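Local coordinates for tryptophanyl-tRNA synthetase (Mycoplasma pneumoniae, PDB 2YY5) that catalyses the ATP-dependent attachment of tryptophan to tRNA(Trp), as a homodimeric class I aminoacyl-tRNA synthetase, at the interface of chains A and B. Coordinates in Å, arbitrary orientation; residue numbers count along the deposited sequence, not the author numbering. Chains: chain A/B, Tryptophanyl-tRNA synthetase.

Contact 1: the interface of chains A and B. Residues chain A 48, 51-52, 54, 57; chain B 174-175, 339-340, 342.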
loop_
_atom_site.group_PDB
_atom_site.type_symbol
_atom_site.label_atom_id
_atom_site.label_comp_id
_atom_site.label_asym_id
_atom_site.label_seq_id
_atom_site.Cartn_x
_atom_site.Cartn_y
_atom_site.Cartn_z
ATOM N N ILE A 48 -6.011 -10.350 4.814
ATOM C CA ILE A 48 -6.173 -10.561 3.385
ATOM C C ILE A 48 -4.835 -10.624 2.644
ATOM O O ILE A 48 -4.786 -10.576 1.415
ATOM C CB ILE A 48 -7.085 -9.484 2.763
ATOM C CG1 ILE A 48 -6.429 -8.112 2.848
ATOM C CG2 ILE A 48 -8.424 -9.449 3.512
ATOM C CD1 ILE A 48 -7.138 -7.059 2.015
ATOM N N ASP A 51 -4.599 -15.885 0.907
ATOM C CA ASP A 51 -5.910 -16.235 0.382
ATOM C C ASP A 51 -6.891 -16.384 1.532
ATOM O O ASP A 51 -6.522 -16.806 2.625
ATOM C CB ASP A 51 -5.845 -17.526 -0.424
ATOM C CG ASP A 51 -7.097 -17.758 -1.240
ATOM O OD1 ASP A 51 -7.480 -16.844 -1.995
ATOM O OD2 ASP A 51 -7.698 -18.846 -1.131
ATOM N N PHE A 52 -8.146 -16.041 1.280
ATOM C CA PHE A 52 -9.155 -16.093 2.332
ATOM C C PHE A 52 -10.555 -16.122 1.737
ATOM O O PHE A 52 -10.743 -15.982 0.522
ATOM C CB PHE A 52 -9.020 -14.849 3.220
ATOM C CG PHE A 52 -9.362 -13.561 2.503
ATOM C CD1 PHE A 52 -10.625 -12.985 2.641
ATOM C CD2 PHE A 52 -8.446 -12.969 1.629
ATOM C CE1 PHE A 52 -10.977 -11.843 1.919
ATOM C CE2 PHE A 52 -8.783 -11.825 0.902
ATOM C CZ PHE A 52 -10.053 -11.261 1.045
ATOM N N PRO A 54 -14.163 -14.197 1.958
ATOM C CA PRO A 54 -14.815 -12.986 2.468
ATOM C C PRO A 54 -15.874 -13.204 3.547
ATOM O O PRO A 54 -16.000 -12.388 4.450
ATOM C CB PRO A 54 -15.386 -12.332 1.203
ATOM C CG PRO A 54 -15.319 -13.402 0.157
ATOM C CD PRO A 54 -14.070 -14.143 0.496
ATOM N N LEU A 57 -14.236 -14.056 6.757
ATOM C CA LEU A 57 -13.562 -12.861 7.241
ATOM C C LEU A 57 -14.490 -11.988 8.073
ATOM O O LEU A 57 -14.131 -11.578 9.177
ATOM C CB LEU A 57 -13.031 -12.035 6.068
ATOM C CG LEU A 57 -11.642 -11.394 6.155
ATOM C CD1 LEU A 57 -11.684 -10.083 5.385
ATOM C CD2 LEU A 57 -11.225 -11.138 7.600
ATOM N N LYS B 174 -12.504 -14.808 -8.341
ATOM C CA LYS B 174 -12.589 -15.146 -6.927
ATOM C C LYS B 174 -13.695 -14.496 -6.116
ATOM O O LYS B 174 -14.358 -15.172 -5.323
ATOM C CB LYS B 174 -11.264 -14.861 -6.226
ATOM C CG LYS B 174 -11.350 -15.080 -4.720
ATOM C CD LYS B 174 -10.028 -14.904 -4.028
ATOM C CE LYS B 174 -10.189 -15.107 -2.536
ATOM N NZ LYS B 174 -10.880 -16.386 -2.230
ATOM N N PHE B 175 -13.895 -13.194 -6.284
ATOM C CA PHE B 175 -14.920 -12.503 -5.503
ATOM C C PHE B 175 -16.252 -12.311 -6.223
ATOM O O PHE B 175 -17.193 -11.764 -5.650
ATOM C CB PHE B 175 -14.385 -11.150 -5.011
ATOM C CG PHE B 175 -13.091 -11.251 -4.248
ATOM C CD1 PHE B 175 -11.867 -11.150 -4.907
ATOM C CD2 PHE B 175 -13.093 -11.465 -2.869
ATOM C CE1 PHE B 175 -10.656 -11.260 -4.202
ATOM C CE2 PHE B 175 -11.891 -11.576 -2.155
ATOM C CZ PHE B 175 -10.670 -11.473 -2.825
ATOM N N GLY B 339 -17.588 -7.162 -1.691
ATOM C CA GLY B 339 -17.046 -8.389 -2.246
ATOM C C GLY B 339 -15.908 -9.002 -1.450
ATOM O O GLY B 339 -15.806 -10.223 -1.356
ATOM N N PHE B 340 -15.054 -8.158 -0.876
ATOM C CA PHE B 340 -13.924 -8.623 -0.080
ATOM C C PHE B 340 -14.309 -9.018 1.347
ATOM O O PHE B 340 -13.643 -9.849 1.977
ATOM C CB PHE B 340 -12.839 -7.542 -0.040
ATOM C CG PHE B 340 -11.933 -7.550 -1.237
ATOM C CD1 PHE B 340 -12.435 -7.291 -2.510
ATOM C CD2 PHE B 340 -10.578 -7.842 -1.096
ATOM C CE1 PHE B 340 -11.608 -7.325 -3.619
ATOM C CE2 PHE B 340 -9.743 -7.879 -2.198
ATOM C CZ PHE B 340 -10.259 -7.621 -3.466
ATOM N N LEU B 342 -14.666 -6.663 3.764
ATOM C CA LEU B 342 -14.009 -5.661 4.609
ATOM C C LEU B 342 -14.989 -4.628 5.172
ATOM O O LEU B 342 -16.126 -4.547 4.725
ATOM C CB LEU B 342 -12.914 -4.941 3.806
ATOM C CG LEU B 342 -11.460 -5.466 3.804
ATOM C CD1 LEU B 342 -11.348 -6.788 4.535
ATOM C CD2 LEU B 342 -10.966 -5.601 2.372
#
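B:Lys174, at the C-terminal end of helix 158-175, reaches across the dimer interface to the loop of chain A that precedes helix 54-70. Its CG stands anti to the backbone N (chi1 175°), and CB and CG run on in an extended chain, with CG over the centre of one face of the neighbouring B:Phe175 ring. CD comes within 3.8 Å of the carboxylate oxygen OD1 of A:Asp51, which CE also touches. The chain then bends at its last torsion (chi4 52°), which turns the amine NZ to the backbone carbonyl O of A:Phe52. That hydrogen bond is 2.8 Å from NZ to O and runs nearly along the C=O axis (164°). NZ also forms a salt bridge with OD1 of A:Asp51 at 3.4 Å, the two side chains meeting tip to tip, so adjacent residues of one loop hold the same NZ.

Beside this polar clasp the A:Phe52 side chain lies roughly perpendicular to that of B:Phe175, its CZ 3.7 Å from CE2 of the B:Phe175 ring. The other face of B:Phe175 is covered by CE1 of B:Phe340, which holds the ring between lysine methylenes and a second phenyl. The carbonyl O of B:Phe340 lies in plane at the edge of the A:Phe52 ring, while A:Ile48 CG2 lies over one of that ring's faces, toward its rim. The A:Pro54 ring, through CB and CG, lies against the carbonyl O of B:Gly339 near the end of helix 311-340. Farther along, B:Leu342 CD1 meets A:Leu57 CD1 and A:Ile48 CG2. The patch fastens the end of one subunit's long C-terminal helix to its partner and probably contributes to holding the homodimer together.

Contact 2: the interface of chains A and B. Residues chain A 101-102, 105, 130, 133-134; chain B 102, 111, 128, 130, 133-134.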
loop_
_atom_site.group_PDB
_atom_site.type_symbol
_atom_site.label_atom_id
_atom_site.label_comp_id
_atom_site.label_asym_id
_atom_site.label_seq_id
_atom_site.Cartn_x
_atom_site.Cartn_y
_atom_site.Cartn_z
ATOM N N ASN A 101 12.867 -0.871 1.865
ATOM C CA ASN A 101 13.513 -1.506 0.723
ATOM C C ASN A 101 13.278 -3.010 0.800
ATOM O O ASN A 101 12.907 -3.528 1.858
ATOM C CB ASN A 101 15.015 -1.198 0.693
ATOM C CG ASN A 101 15.740 -1.637 1.957
ATOM O OD1 ASN A 101 16.188 -0.807 2.753
ATOM N ND2 ASN A 101 15.869 -2.943 2.140
ATOM N N LEU A 102 13.492 -3.705 -0.315
ATOM C CA LEU A 102 13.278 -5.147 -0.370
ATOM C C LEU A 102 14.172 -6.006 0.542
ATOM O O LEU A 102 13.686 -6.962 1.151
ATOM C CB LEU A 102 13.389 -5.636 -1.823
ATOM C CG LEU A 102 12.438 -5.000 -2.850
ATOM C CD1 LEU A 102 12.681 -5.602 -4.211
ATOM C CD2 LEU A 102 11.000 -5.221 -2.449
ATOM N N LEU A 105 12.977 -6.063 4.102
ATOM C CA LEU A 105 11.779 -6.910 4.167
ATOM C C LEU A 105 12.019 -8.392 3.826
ATOM O O LEU A 105 11.301 -9.275 4.311
ATOM C CB LEU A 105 10.695 -6.344 3.236
ATOM C CG LEU A 105 10.114 -4.978 3.608
ATOM C CD1 LEU A 105 9.321 -4.415 2.459
ATOM C CD2 LEU A 105 9.236 -5.123 4.828
ATOM N N THR A 130 2.180 -11.045 -2.766
ATOM C CA THR A 130 2.907 -9.802 -2.507
ATOM C C THR A 130 2.775 -9.278 -1.075
ATOM O O THR A 130 3.755 -8.790 -0.491
ATOM C CB THR A 130 2.451 -8.696 -3.474
ATOM O OG1 THR A 130 2.542 -9.178 -4.823
ATOM C CG2 THR A 130 3.318 -7.454 -3.311
ATOM N N LEU A 133 5.107 -10.090 1.746
ATOM C CA LEU A 133 6.401 -9.423 1.795
ATOM C C LEU A 133 6.314 -8.007 2.368
ATOM O O LEU A 133 7.221 -7.543 3.062
ATOM C CB LEU A 133 6.977 -9.364 0.373
ATOM C CG LEU A 133 8.468 -9.160 0.060
ATOM C CD1 LEU A 133 8.604 -7.994 -0.908
ATOM C CD2 LEU A 133 9.276 -8.919 1.322
ATOM N N THR A 134 5.200 -7.339 2.094
ATOM C CA THR A 134 4.988 -5.959 2.506
ATOM C C THR A 134 4.315 -5.651 3.841
ATOM O O THR A 134 4.495 -4.554 4.384
ATOM C CB THR A 134 4.199 -5.217 1.414
ATOM O OG1 THR A 134 2.905 -5.823 1.263
ATOM C CG2 THR A 134 4.949 -5.295 0.086
ATOM N N LEU B 102 4.596 -11.880 -6.076
ATOM C CA LEU B 102 5.897 -11.301 -6.396
ATOM C C LEU B 102 6.358 -11.660 -7.806
ATOM O O LEU B 102 6.903 -10.827 -8.535
ATOM C CB LEU B 102 6.939 -11.771 -5.378
ATOM C CG LEU B 102 6.624 -11.459 -3.915
ATOM C CD1 LEU B 102 7.717 -12.023 -3.038
ATOM C CD2 LEU B 102 6.501 -9.957 -3.719
ATOM N N PHE B 111 10.330 -2.855 -14.106
ATOM C CA PHE B 111 10.979 -3.130 -12.829
ATOM C C PHE B 111 12.416 -3.574 -13.034
ATOM O O PHE B 111 13.313 -3.146 -12.313
ATOM C CB PHE B 111 10.238 -4.221 -12.063
ATOM C CG PHE B 111 10.944 -4.659 -10.817
ATOM C CD1 PHE B 111 11.194 -3.755 -9.788
ATOM C CD2 PHE B 111 11.374 -5.967 -10.674
ATOM C CE1 PHE B 111 11.864 -4.151 -8.638
ATOM C CE2 PHE B 111 12.047 -6.372 -9.524
ATOM C CZ PHE B 111 12.292 -5.464 -8.505
ATOM N N ILE B 128 16.861 -1.661 -3.374
ATOM C CA ILE B 128 15.658 -1.335 -4.106
ATOM C C ILE B 128 14.464 -0.900 -3.266
ATOM O O ILE B 128 13.905 -1.693 -2.509
ATOM C CB ILE B 128 15.217 -2.536 -4.970
ATOM C CG1 ILE B 128 16.424 -3.146 -5.689
ATOM C CG2 ILE B 128 14.169 -2.085 -5.976
ATOM C CD1 ILE B 128 17.127 -2.171 -6.618
ATOM N N THR B 130 10.982 -0.570 -1.961
ATOM C CA THR B 130 9.862 -1.478 -2.177
ATOM C C THR B 130 8.808 -0.945 -3.145
ATOM O O THR B 130 8.121 -1.720 -3.821
ATOM C CB THR B 130 9.190 -1.827 -0.832
ATOM O OG1 THR B 130 10.191 -2.229 0.105
ATOM C CG2 THR B 130 8.199 -2.975 -1.001
ATOM N N LEU B 133 8.857 -2.104 -6.844
ATOM C CA LEU B 133 8.331 -3.417 -7.186
ATOM C C LEU B 133 6.801 -3.410 -7.217
ATOM O O LEU B 133 6.175 -4.029 -8.085
ATOM C CB LEU B 133 8.782 -4.433 -6.137
ATOM C CG LEU B 133 9.000 -5.907 -6.503
ATOM C CD1 LEU B 133 8.954 -6.716 -5.219
ATOM C CD2 LEU B 133 7.952 -6.410 -7.468
ATOM N N THR B 134 6.211 -2.687 -6.270
ATOM C CA THR B 134 4.767 -2.653 -6.113
ATOM C C THR B 134 3.925 -1.632 -6.851
ATOM O O THR B 134 2.724 -1.851 -7.008
ATOM C CB THR B 134 4.387 -2.532 -4.625
ATOM O OG1 THR B 134 4.838 -1.267 -4.122
ATOM C CG2 THR B 134 5.022 -3.660 -3.815
#
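B:Phe111 places CZ 4.3 Å from CD1 of A:Leu102, a loose touch across the dimer interface at the rim of the ring. B:Leu133 CG sits over one face of that ring, nearer its edge than its middle, so the aromatic group backs a leucine that itself packs against chain A. The backbone at the start of helix 102-107 supplies the polar tie: the backbone N of A:Leu102 donates to the carbonyl O of B:Ile128, with an N-to-O distance of 3.0 Å and an angle of 156° at the hydrogen. CB of A:Asn101 also lies against this carbonyl oxygen.

Next to this bond, the A:Leu102 side chain is the main apolar plug. With CG anti to the carbonyl carbon (chi1 -58°), its two methyls point into chain B. CD2 lies 3.8 Å from B:Leu133 CD1, the two side chains roughly perpendicular, and also touches the methyl CG2 of B:Thr130. The other branch, CD1, rests against B:Ile128 CB and the same B:Leu133 methyl. B:Thr130 turns CG2 anti to its backbone N, which presents this methyl to A:Leu102 and to CD1 of A:Leu105.

The exchanged half is arranged around B:Leu102, whose CD2 reaches A:Thr130 CA at 3.8 Å and A:Leu133 CD1 at 4.0 Å. B:Leu102 buries less surface than A:Leu102, although both have nearly the same torsions. This largely apolar seam joins the subunits of the homodimer through their catalytic-domain helices. Between the halves, Thr134 in helix 131-144 of each subunit meets Thr130, in the loop just before that helix, of the other: the methyl of B:Thr134 faces that of A:Thr130, and CG2 of A:Thr134 lies 4.1 Å from CG2 of B:Thr130.

The C-alpha centres of contact 1 and contact 2 lie about 23 Å apart along the same A-B interface, and the two share no residues. Contact 1 joins the loop and start of helix 54-70 in one subunit to the ends of helices 158-175 and 311-340 in the other. Contact 2 instead uses the helix starting at residue 102 and helix 131-144 of both subunits. Because the interface is two-fold symmetric, contact 1 recurs with the chains exchanged, whereas contact 2 already includes related packing from both halves. Both mix apolar packing with a polar tie, a lysine side chain in contact 1 and a backbone N-H in contact 2.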